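Local atomic coordinates of Ice-binding protein (Flavobacteriaceae bacterium, PDB entry 5UYT), a protein that probably binds ice crystals and restrains their growth, acting as a secreted bacterial antifreeze protein with two ice-binding-like domains in tandem. Residues Ala81-Asn86 / Gly100-Gly105; Leu127-Asn132 / Val154-Asn159; Gly243-Asn248 / Gly262-Asn267; Val222-Phe227 / Thr270-Ala275. All coordinates share one frame; numbering follows the deposited sequence. Where two conformers were deposited one is given.

Interaction 1. Residues Ala81-Asn86 / Gly100-Gly105; sequences APLLGN and GASLSG
S104 OG lies anti to its own backbone N (chi1 175°), beside the carbonyl carbon, while N86 turns CG beside its backbone N (chi1 -63°); with chi2 at 146°, ND2 of the asparagine then meets the hydroxyl at the C-terminal end of the paired strands. N86 ND2 donates to S104 OG over 2.9 Å, the oxygen lying a little out of the amide plane. The same asparagine is gripped through its main chain, because N86 N also bonds to S104 O (2.8 Å), so S104 holds it by two separate bonds.

Upstream, the backbone follows the parallel pattern: P82 O receives S102 N, S102 O receives L84 N, and L84 O receives S104 N. Glycine suits position 85, where the backbone angles would jam a side chain against the preceding carbonyl and a CB would run into S104 O.

Side chains sort themselves by face. L84 and L103 point into the interior, with L84 CB and L103 CD2 3.6 Å apart, and W148 of strand 146-150 packs against both. On the outer face, the CD1 methyl of L83 rests by S102 O (3.6 Å) and near that serine's hydroxyl. At the start of the pairing P82 CB lies 3.3 Å from G100 O.

Strand 83-85 is the outermost member of its sheet, and its pairing with strand 101-104 is the stacking of successive coils that defines a right-handed parallel beta-helix, or beta-solenoid, with L84 and L103 turned inward and L83 lying with S102 on the outer face.

Interaction 2. Residues Leu127-Asn132 / Val154-Asn159; sequences LSSAAN and VDLATN
A157 lays its methyl over the backbone of the neighbouring coil, with CB 3.1 Å from S129 O and close to A131 N as well. Beside it, S129 uses its hydroxyl in place of a main-chain carbonyl: with OG between the backbone N and the carbonyl carbon (chi1 65°), it accepts A157 N at 2.9 Å, and it is also hydrogen-bonded to T160 OG1. An alanine here would probably leave both A157 N and the T160 hydroxyl without this partner, weakening the join where regular strand pairing ends. Before that point the pairing is ordinary and parallel, D155 N bonding to L127 O and S129 N to D155 O.

Beyond the strands, N132 N bonds to T158 O (3.0 Å). The N132 and N159 side chains run side by side, their amide planes only 17° apart. A water connects them: it donates to N132 OD1 (2.9 Å), hydrogen-bonds to T158 OG1 (2.7 Å) and accepts a weak bond from N159 ND2.

L127 and V154 face the interior, against W148 and V150 of strand 146-150 and V166 and A168 of strand 165-168 respectively. D155 points outward and is bound through OD1 to Q176. Strand 101-104 flanks strand 127-129, and strand 173-175 flanks strand 154-156, so this pair lies within a seven-stranded parallel sheet.

Interaction 3. Residues Gly243-Asn248 / Gly262-Asn267; sequences GDVGTN and GTIHSN
The H265 imidazole is walled on one face by T263 CG2, 3.8 Å above the plane and offset toward the rim, while V245 O and D244 CB lie at its edge. The ring of Y224 also meets it. H265 CG lies anti to the carbonyl carbon, beside the backbone N (chi1 -57°), directing the ring toward D244. NE2 donates to D244 OD2 at 2.8 Å in an almost straight bond (177°) that stays in the ring plane but reaches the carboxylate from above, the two flat groups being turned 49° from each other. ND1 is bound to D269 OD2, and an imidazole set between two carboxylates is likely to favour its protonated form.

The other carboxylate oxygen, D244 OD1, accepts T263 N (2.9 Å) and a water that also bonds to T263 OG1. A leucine in place of D244 would probably leave H265 NE2 and T263 N without their acceptor, and the imidazole held mainly from its D269 side.

Main-chain bonds add V245 N to T263 O and H265 N to V245 O (3.0 Å). A water bridges T247 N and H265 O. On the inner face V245 CG2 packs on I264 CG1 at 3.7 Å, with F255 against both residues.

Strand 244-247 thus lies between strand 264-265 and strand 224-228, and the chain runs on from H265 into helix 270-288, whose S271 and T272 touch the H265 side chain.

Interaction 4. Residues Val222-Phe227 / Thr270-Ala275; sequences VCYTIF and TSTAQA
F227 and A275 form the close-packed half of this contact. In the phenylalanine CG lies anti to the backbone N (chi1 176°), directing the ring toward the helix, where it receives the A275 methyl over one face, a CH-pi contact with CB 4.0 Å from the ring centroid and 22° off the normal. At the ring's edge, near its plane, lies the carbonyl of T272, whose O is 3.4 Å from F227 CZ. The same methyl serves a second ring, A275 CB standing 3.7 Å from Y224 CE2, so one small side chain fits against two aromatics.

Toward the start of the helix the contact is more polar and nearer solvent, S271 being partly exposed. Y224 OH and S271 OG share a hydrogen bond of 2.7 Å, in which either may donate, and the serine oxygen lies near the plane of the tyrosine ring. T272 CG2 approaches Y224 OH at 3.5 Å, while its own hydroxyl bonds to N248.

Helix 270-288 therefore lies alongside the solenoid, extending the grip on F227 through A276 and L279. Strand 224-228 runs between strands 244-247 and 397-404; R401 binds Y224 O, and C223 is tied by a disulfide to C422.

Overall arrangement
The four contacts fall into two groups, one in each ice-binding-like domain, on opposite sides of the chain's centre; interactions 1 and 3 lie about 65 Å apart between centres. Interactions 1 and 2, about 11 Å apart, follow each other along the chain and share a sheet, strands 101-104 and 127-129 being neighbours that bond directly. Interactions 3 and 4 sit closer, about 7 Å between centres. Both segments of interaction 3 come between the two of interaction 4 in sequence, and helix 270-288 follows strand 264-265 directly. Interactions 1 to 3 stack strands of adjoining coils and interaction 4 packs helix 270-288 on them, consistent with a solenoid fold in each half of the chain.

Interaction 1. Residues Ala81-Asn86 / Gly100-Gly105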
loop_
_atom_site.group_PDB
_atom_site.type_symbol
_atom_site.label_atom_id
_atom_site.label_comp_id
_atom_site.label_asym_id
_atom_site.label_seq_id
_atom_site.Cartn_x
_atom_site.Cartn_y
_atom_site.Cartn_z
ATOM N N ALA A 81 -26.363 -20.425 -17.916
ATOM C CA ALA A 81 -27.104 -21.045 -16.822
ATOM C C ALA A 81 -26.680 -20.360 -15.516
ATOM O O ALA A 81 -25.572 -19.803 -15.440
ATOM C CB ALA A 81 -26.841 -22.548 -16.768
ATOM N N PRO A 82 -27.562 -20.365 -14.495
ATOM C CA PRO A 82 -27.223 -19.630 -13.281
ATOM C C PRO A 82 -26.078 -20.227 -12.463
ATOM O O PRO A 82 -25.461 -19.491 -11.706
ATOM C CB PRO A 82 -28.526 -19.640 -12.473
ATOM C CG PRO A 82 -29.269 -20.823 -12.963
ATOM C CD PRO A 82 -28.902 -20.974 -14.416
ATOM N N LEU A 83 -25.790 -21.525 -12.620
ATOM C CA LEU A 83 -24.656 -22.141 -11.928
ATOM C C LEU A 83 -23.375 -21.863 -12.720
ATOM O O LEU A 83 -23.132 -22.479 -13.756
ATOM C CB LEU A 83 -24.870 -23.646 -11.709
ATOM C CG LEU A 83 -23.950 -24.422 -10.732
ATOM C CD1 LEU A 83 -23.419 -23.621 -9.535
ATOM C CD2 LEU A 83 -24.689 -25.677 -10.258
ATOM N N LEU A 84 -22.577 -20.918 -12.224
ATOM C CA LEU A 84 -21.349 -20.453 -12.895
ATOM C C LEU A 84 -20.115 -20.999 -12.227
ATOM O O LEU A 84 -20.001 -20.959 -10.995
ATOM C CB LEU A 84 -21.214 -18.942 -12.803
ATOM C CG LEU A 84 -22.057 -17.924 -13.557
ATOM C CD1 LEU A 84 -21.295 -16.612 -13.443
ATOM C CD2 LEU A 84 -22.224 -18.329 -15.016
ATOM N N GLY A 85 -19.171 -21.450 -13.042
ATOM C CA GLY A 85 -17.912 -21.948 -12.517
ATOM C C GLY A 85 -17.760 -23.432 -12.747
ATOM O O GLY A 85 -17.921 -23.912 -13.869
ATOM N N ASN A 86 -17.436 -24.147 -11.675
ATOM C CA ASN A 86 -17.181 -25.592 -11.713
ATOM C C ASN A 86 -16.315 -26.018 -12.920
ATOM O O ASN A 86 -16.644 -26.967 -13.641
ATOM C CB ASN A 86 -18.497 -26.369 -11.609
ATOM C CG ASN A 86 -19.216 -26.131 -10.271
ATOM O OD1 ASN A 86 -20.452 -26.110 -10.214
ATOM N ND2 ASN A 86 -18.450 -25.969 -9.187
ATOM N N GLY A 100 -31.227 -15.075 -10.449
ATOM C CA GLY A 100 -30.090 -15.062 -9.520
ATOM C C GLY A 100 -29.055 -16.111 -9.912
ATOM O O GLY A 100 -29.406 -17.209 -10.403
ATOM N N ALA A 101 -27.788 -15.773 -9.703
ATOM C CA ALA A 101 -26.677 -16.634 -10.104
ATOM C C ALA A 101 -25.876 -17.132 -8.884
ATOM O O ALA A 101 -25.905 -16.541 -7.808
ATOM C CB ALA A 101 -25.762 -15.897 -11.079
ATOM N N SER A 102 -25.179 -18.245 -9.056
ATOM C CA SER A 102 -24.317 -18.731 -7.993
ATOM C C SER A 102 -23.003 -19.238 -8.553
ATOM O O SER A 102 -22.957 -20.074 -9.482
ATOM C CB SER A 102 -25.001 -19.799 -7.144
ATOM O OG SER A 102 -25.362 -20.905 -7.948
ATOM N N LEU A 103 -21.934 -18.718 -7.971
ATOM C CA LEU A 103 -20.579 -19.120 -8.354
ATOM C C LEU A 103 -20.133 -20.284 -7.495
ATOM O O LEU A 103 -20.458 -20.367 -6.288
ATOM C CB LEU A 103 -19.590 -17.937 -8.184
ATOM C CG LEU A 103 -19.728 -16.764 -9.169
ATOM C CD1 LEU A 103 -19.035 -15.542 -8.587
ATOM C CD2 LEU A 103 -19.096 -17.106 -10.514
ATOM N N SER A 104 -19.405 -21.197 -8.116
ATOM C CA SER A 104 -18.967 -22.380 -7.431
ATOM C C SER A 104 -17.697 -22.859 -8.119
ATOM O O SER A 104 -17.554 -22.685 -9.317
ATOM C CB SER A 104 -20.090 -23.425 -7.532
ATOM O OG SER A 104 -19.688 -24.639 -6.980
ATOM N N GLY A 105 -16.776 -23.452 -7.369
ATOM C CA GLY A 105 -15.596 -24.071 -7.957
ATOM C C GLY A 105 -14.775 -22.996 -8.641
ATOM O O GLY A 105 -14.697 -21.865 -8.146
#

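Interaction 2. Residues Leu127-Asn132 / Val154-Asn159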
loop_
_atom_site.group_PDB
_atom_site.type_symbol
_atom_site.label_atom_id
_atom_site.label_comp_id
_atom_site.label_asym_id
_atom_site.label_seq_id
_atom_site.Cartn_x
_atom_site.Cartn_y
_atom_site.Cartn_z
ATOM N N LEU A 127 -26.385 -12.489 -6.521
ATOM C CA LEU A 127 -25.197 -13.260 -6.865
ATOM C C LEU A 127 -24.551 -13.766 -5.575
ATOM O O LEU A 127 -24.239 -12.974 -4.702
ATOM C CB LEU A 127 -24.223 -12.414 -7.676
ATOM C CG LEU A 127 -22.850 -13.019 -7.994
ATOM C CD1 LEU A 127 -22.955 -14.175 -8.991
ATOM C CD2 LEU A 127 -21.913 -11.929 -8.509
ATOM N N SER A 128 -24.395 -15.081 -5.458
ATOM C CA SER A 128 -23.796 -15.716 -4.282
ATOM C C SER A 128 -22.655 -16.575 -4.751
ATOM O O SER A 128 -22.650 -17.010 -5.903
ATOM C CB SER A 128 -24.806 -16.629 -3.594
ATOM O OG SER A 128 -25.747 -15.844 -2.906
ATOM N N SER A 129 -21.678 -16.814 -3.888
ATOM C CA SER A 129 -20.675 -17.839 -4.191
ATOM C C SER A 129 -20.660 -18.867 -3.062
ATOM O O SER A 129 -21.085 -18.566 -1.928
ATOM C CB SER A 129 -19.277 -17.220 -4.340
ATOM O OG SER A 129 -18.829 -16.666 -3.096
ATOM N N ALA A 130 -20.175 -20.063 -3.390
ATOM C CA ALA A 130 -19.881 -21.107 -2.411
ATOM C C ALA A 130 -18.504 -20.859 -1.810
ATOM O O ALA A 130 -17.673 -20.182 -2.433
ATOM C CB ALA A 130 -19.929 -22.475 -3.091
ATOM N N ALA A 131 -18.252 -21.383 -0.611
ATOM C CA ALA A 131 -16.930 -21.212 0.013
ATOM C C ALA A 131 -15.869 -21.719 -0.948
ATOM O O ALA A 131 -16.079 -22.742 -1.637
ATOM C CB ALA A 131 -16.864 -21.953 1.345
ATOM N N ASN A 132 -14.760 -20.974 -1.028
ATOM C CA ASN A 132 -13.535 -21.382 -1.769
ATOM C C ASN A 132 -13.668 -21.284 -3.270
ATOM O O ASN A 132 -12.804 -21.782 -3.990
ATOM C CB ASN A 132 -13.096 -22.804 -1.399
ATOM C CG ASN A 132 -13.021 -23.023 0.094
ATOM O OD1 ASN A 132 -12.359 -22.277 0.801
ATOM N ND2 ASN A 132 -13.735 -24.032 0.585
ATOM N N VAL A 154 -25.278 -9.172 -3.231
ATOM C CA VAL A 154 -24.011 -9.818 -3.547
ATOM C C VAL A 154 -23.497 -10.411 -2.236
ATOM O O VAL A 154 -23.265 -9.677 -1.269
ATOM C CB VAL A 154 -22.974 -8.841 -4.147
ATOM C CG1 VAL A 154 -21.647 -9.564 -4.387
ATOM C CG2 VAL A 154 -23.487 -8.253 -5.453
ATOM N N ASP A 155 -23.358 -11.737 -2.186
ATOM C CA ASP A 155 -22.826 -12.386 -0.971
ATOM C C ASP A 155 -21.751 -13.392 -1.354
ATOM O O ASP A 155 -22.054 -14.448 -1.940
ATOM C CB ASP A 155 -23.947 -13.067 -0.166
ATOM C CG ASP A 155 -23.517 -13.385 1.264
ATOM O OD1 ASP A 155 -22.495 -14.084 1.435
ATOM O OD2 ASP A 155 -24.213 -12.963 2.212
ATOM N N LEU A 156 -20.502 -13.053 -1.054
ATOM C CA LEU A 156 -19.397 -13.935 -1.387
ATOM C C LEU A 156 -18.939 -14.701 -0.164
ATOM O O LEU A 156 -18.574 -14.094 0.854
ATOM C CB LEU A 156 -18.246 -13.157 -2.057
ATOM C CG LEU A 156 -18.705 -12.345 -3.283
ATOM C CD1 LEU A 156 -17.475 -11.766 -3.970
ATOM C CD2 LEU A 156 -19.490 -13.200 -4.277
ATOM N N ALA A 157 -18.952 -16.039 -0.285
ATOM C CA ALA A 157 -18.663 -16.953 0.815
ATOM C C ALA A 157 -17.203 -16.940 1.193
ATOM O O ALA A 157 -16.359 -16.429 0.441
ATOM C CB ALA A 157 -19.073 -18.371 0.441
ATOM N N THR A 158 -16.915 -17.522 2.358
ATOM C CA THR A 158 -15.564 -17.531 2.903
ATOM C C THR A 158 -14.511 -17.950 1.865
ATOM O O THR A 158 -14.689 -18.918 1.106
ATOM C CB THR A 158 -15.452 -18.463 4.109
ATOM O OG1 THR A 158 -15.827 -19.771 3.696
ATOM C CG2 THR A 158 -16.424 -18.032 5.196
ATOM N N ASN A 159 -13.405 -17.207 1.869
ATOM C CA ASN A 159 -12.251 -17.480 0.980
ATOM C C ASN A 159 -12.557 -17.426 -0.535
ATOM O O ASN A 159 -11.824 -18.022 -1.325
ATOM C CB ASN A 159 -11.553 -18.788 1.364
ATOM C CG ASN A 159 -11.053 -18.773 2.793
ATOM O OD1 ASN A 159 -10.498 -17.785 3.254
ATOM N ND2 ASN A 159 -11.306 -19.841 3.519
HETATM O O HOH W 1 -22.618 -16.651 -0.201
HETATM O O HOH W 2 -13.620 -21.149 3.186
#

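Interaction 3. Residues Gly243-Asn248 / Gly262-Asn267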
loop_
_atom_site.group_PDB
_atom_site.type_symbol
_atom_site.label_atom_id
_atom_site.label_comp_id
_atom_site.label_asym_id
_atom_site.label_seq_id
_atom_site.Cartn_x
_atom_site.Cartn_y
_atom_site.Cartn_z
ATOM N N GLY A 243 29.382 2.529 3.262
ATOM C CA GLY A 243 29.137 3.983 3.306
ATOM C C GLY A 243 29.800 4.566 4.539
ATOM O O GLY A 243 30.509 3.851 5.265
ATOM N N ASP A 244 29.609 5.871 4.756
ATOM C CA ASP A 244 30.339 6.558 5.849
ATOM C C ASP A 244 29.534 6.552 7.134
ATOM O O ASP A 244 28.304 6.414 7.095
ATOM C CB ASP A 244 30.641 8.023 5.477
ATOM C CG ASP A 244 31.842 8.186 4.527
ATOM O OD1 ASP A 244 32.233 7.235 3.817
ATOM O OD2 ASP A 244 32.376 9.318 4.423
ATOM N N VAL A 245 30.218 6.719 8.268
ATOM C CA VAL A 245 29.518 6.817 9.547
ATOM C C VAL A 245 30.112 7.999 10.291
ATOM O O VAL A 245 31.297 8.305 10.123
ATOM C CB VAL A 245 29.602 5.515 10.401
ATOM C CG1 VAL A 245 28.962 4.332 9.661
ATOM C CG2 VAL A 245 31.048 5.182 10.812
ATOM N N GLY A 246 29.308 8.696 11.098
ATOM C CA GLY A 246 29.910 9.730 11.947
ATOM C C GLY A 246 28.872 10.585 12.651
ATOM O O GLY A 246 27.663 10.424 12.411
ATOM N N THR A 247 29.349 11.428 13.565
ATOM C CA THR A 247 28.506 12.466 14.147
ATOM C C THR A 247 29.126 13.852 13.962
ATOM O O THR A 247 30.361 14.009 13.957
ATOM C CB THR A 247 28.182 12.207 15.631
ATOM O OG1 THR A 247 27.356 13.269 16.086
ATOM C CG2 THR A 247 29.458 12.143 16.501
ATOM N N ASN A 248 28.269 14.862 13.792
ATOM C CA ASN A 248 28.752 16.247 13.778
ATOM C C ASN A 248 28.942 16.889 15.158
ATOM O O ASN A 248 29.513 17.983 15.261
ATOM C CB ASN A 248 27.897 17.165 12.904
ATOM C CG ASN A 248 28.685 18.393 12.440
ATOM O OD1 ASN A 248 29.850 18.274 12.042
ATOM N ND2 ASN A 248 28.085 19.582 12.557
ATOM N N GLY A 262 34.001 2.369 3.411
ATOM C CA GLY A 262 33.616 3.776 3.619
ATOM C C GLY A 262 34.523 4.376 4.679
ATOM O O GLY A 262 35.500 3.740 5.094
ATOM N N THR A 263 34.234 5.607 5.084
ATOM C CA THR A 263 35.086 6.297 6.061
ATOM C C THR A 263 34.384 6.459 7.380
ATOM O O THR A 263 33.243 6.948 7.409
ATOM C CB THR A 263 35.480 7.689 5.529
ATOM O OG1 THR A 263 36.244 7.503 4.329
ATOM C CG2 THR A 263 36.357 8.461 6.558
ATOM N N ILE A 264 35.082 6.092 8.464
ATOM C CA ILE A 264 34.565 6.408 9.818
ATOM C C ILE A 264 35.094 7.786 10.178
ATOM O O ILE A 264 36.332 7.999 10.161
ATOM C CB ILE A 264 35.084 5.406 10.872
ATOM C CG1 ILE A 264 34.587 3.980 10.573
ATOM C CG2 ILE A 264 34.732 5.848 12.305
ATOM C CD1 ILE A 264 35.451 2.904 11.266
ATOM N N HIS A 265 34.195 8.723 10.483
ATOM C CA HIS A 265 34.596 10.045 10.926
ATOM C C HIS A 265 34.581 9.983 12.442
ATOM O O HIS A 265 33.499 10.098 13.055
ATOM C CB HIS A 265 33.643 11.102 10.358
ATOM C CG HIS A 265 33.572 11.075 8.859
ATOM N ND1 HIS A 265 34.237 11.994 8.067
ATOM C CD2 HIS A 265 32.958 10.213 8.011
ATOM C CE1 HIS A 265 34.009 11.715 6.790
ATOM N NE2 HIS A 265 33.243 10.632 6.730
ATOM N N SER A 266 35.754 9.763 13.050
ATOM C CA SER A 266 35.817 9.515 14.526
ATOM C C SER A 266 35.399 10.736 15.343
ATOM O O SER A 266 34.963 10.626 16.486
ATOM C CB SER A 266 37.239 9.126 14.960
ATOM O OG SER A 266 37.528 7.857 14.396
ATOM N N ASN A 267 35.595 11.914 14.764
ATOM C CA ASN A 267 35.033 13.111 15.364
ATOM C C ASN A 267 34.562 14.039 14.259
ATOM O O ASN A 267 34.763 13.747 13.080
ATOM C CB ASN A 267 36.058 13.791 16.227
ATOM C CG ASN A 267 37.417 13.567 15.714
ATOM O OD1 ASN A 267 37.794 14.156 14.697
ATOM N ND2 ASN A 267 38.143 12.640 16.342
HETATM O O HOH W 3 34.351 7.490 2.252
HETATM O O HOH W 4 32.111 11.825 14.573
#

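Interaction 4. Residues Val222-Phe227 / Thr270-Ala275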
loop_
_atom_site.group_PDB
_atom_site.type_symbol
_atom_site.label_atom_id
_atom_site.label_comp_id
_atom_site.label_asym_id
_atom_site.label_seq_id
_atom_site.Cartn_x
_atom_site.Cartn_y
_atom_site.Cartn_z
ATOM N N VAL A 222 23.931 11.468 1.174
ATOM C CA VAL A 222 23.803 10.232 0.367
ATOM C C VAL A 222 25.021 9.290 0.544
ATOM O O VAL A 222 24.906 8.066 0.371
ATOM C CB VAL A 222 23.591 10.506 -1.157
ATOM C CG1 VAL A 222 24.887 10.857 -1.858
ATOM C CG2 VAL A 222 22.927 9.306 -1.832
ATOM N N CYS A 223 26.164 9.860 0.933
ATOM C CA CYS A 223 27.375 9.066 1.171
ATOM C C CYS A 223 27.483 8.498 2.567
ATOM O O CYS A 223 28.426 7.754 2.830
ATOM C CB CYS A 223 28.642 9.892 0.861
ATOM S SG CYS A 223 28.752 10.286 -0.904
ATOM N N TYR A 224 26.538 8.837 3.448
ATOM C CA TYR A 224 26.561 8.283 4.805
ATOM C C TYR A 224 25.500 7.208 4.958
ATOM O O TYR A 224 24.457 7.266 4.311
ATOM C CB TYR A 224 26.297 9.383 5.829
ATOM C CG TYR A 224 27.489 10.234 6.174
ATOM C CD1 TYR A 224 28.198 10.015 7.361
ATOM C CD2 TYR A 224 27.895 11.278 5.340
ATOM C CE1 TYR A 224 29.294 10.803 7.673
ATOM C CE2 TYR A 224 28.985 12.074 5.649
ATOM C CZ TYR A 224 29.667 11.832 6.832
ATOM O OH TYR A 224 30.723 12.617 7.170
ATOM N N THR A 225 25.753 6.269 5.854
ATOM C CA THR A 225 24.827 5.225 6.143
ATOM C C THR A 225 24.290 5.350 7.565
ATOM O O THR A 225 23.137 4.990 7.811
ATOM C CB THR A 225 25.506 3.869 5.900
ATOM O OG1 THR A 225 25.968 3.848 4.542
ATOM C CG2 THR A 225 24.541 2.695 6.136
ATOM N N ILE A 226 25.135 5.764 8.516
ATOM C CA ILE A 226 24.709 5.978 9.907
ATOM C C ILE A 226 25.279 7.341 10.290
ATOM O O ILE A 226 26.517 7.530 10.252
ATOM C CB ILE A 226 25.293 4.913 10.867
ATOM C CG1 ILE A 226 24.965 3.497 10.376
ATOM C CG2 ILE A 226 24.802 5.136 12.299
ATOM C CD1 ILE A 226 23.515 3.084 10.513
ATOM N N PHE A 227 24.408 8.280 10.621
ATOM C CA PHE A 227 24.868 9.652 10.851
ATOM C C PHE A 227 23.987 10.391 11.837
ATOM O O PHE A 227 22.754 10.338 11.727
ATOM C CB PHE A 227 24.945 10.428 9.520
ATOM C CG PHE A 227 25.314 11.881 9.697
ATOM C CD1 PHE A 227 26.637 12.250 9.908
ATOM C CD2 PHE A 227 24.341 12.889 9.683
ATOM C CE1 PHE A 227 26.991 13.603 10.082
ATOM C CE2 PHE A 227 24.693 14.238 9.867
ATOM C CZ PHE A 227 26.025 14.589 10.064
ATOM N N THR A 270 34.939 18.532 8.354
ATOM C CA THR A 270 34.205 19.283 7.316
ATOM C C THR A 270 33.082 18.446 6.642
ATOM O O THR A 270 32.013 18.992 6.250
ATOM C CB THR A 270 35.147 19.902 6.261
ATOM O OG1 THR A 270 35.769 18.843 5.531
ATOM C CG2 THR A 270 36.208 20.684 6.961
ATOM N N SER A 271 33.337 17.149 6.480
ATOM C CA SER A 271 32.349 16.245 5.892
ATOM C C SER A 271 31.104 16.088 6.782
ATOM O O SER A 271 29.979 16.136 6.282
ATOM C CB SER A 271 32.971 14.871 5.598
ATOM O OG SER A 271 31.979 13.957 5.166
ATOM N N THR A 272 31.297 15.881 8.090
ATOM C CA THR A 272 30.140 15.769 8.990
ATOM C C THR A 272 29.372 17.107 9.057
ATOM O O THR A 272 28.158 17.099 9.202
ATOM C CB THR A 272 30.502 15.279 10.415
ATOM O OG1 THR A 272 31.294 16.265 11.086
ATOM C CG2 THR A 272 31.243 13.926 10.364
ATOM N N ALA A 273 30.084 18.243 8.960
ATOM C CA ALA A 273 29.421 19.546 9.001
ATOM C C ALA A 273 28.507 19.724 7.789
ATOM O O ALA A 273 27.356 20.183 7.932
ATOM C CB ALA A 273 30.440 20.701 9.123
ATOM N N GLN A 274 28.996 19.324 6.613
ATOM C CA GLN A 274 28.226 19.444 5.374
ATOM C C GLN A 274 27.067 18.459 5.358
ATOM O O GLN A 274 25.949 18.796 4.901
ATOM C CB GLN A 274 29.112 19.258 4.128
ATOM C CG GLN A 274 28.358 19.448 2.804
ATOM C CD GLN A 274 27.826 20.866 2.611
ATOM O OE1 GLN A 274 28.494 21.843 2.917
ATOM N NE2 GLN A 274 26.616 20.977 2.084
ATOM N N ALA A 275 27.330 17.245 5.855
ATOM C CA ALA A 275 26.267 16.251 5.984
ATOM C C ALA A 275 25.150 16.760 6.914
ATOM O O ALA A 275 23.975 16.532 6.636
ATOM C CB ALA A 275 26.808 14.918 6.463
#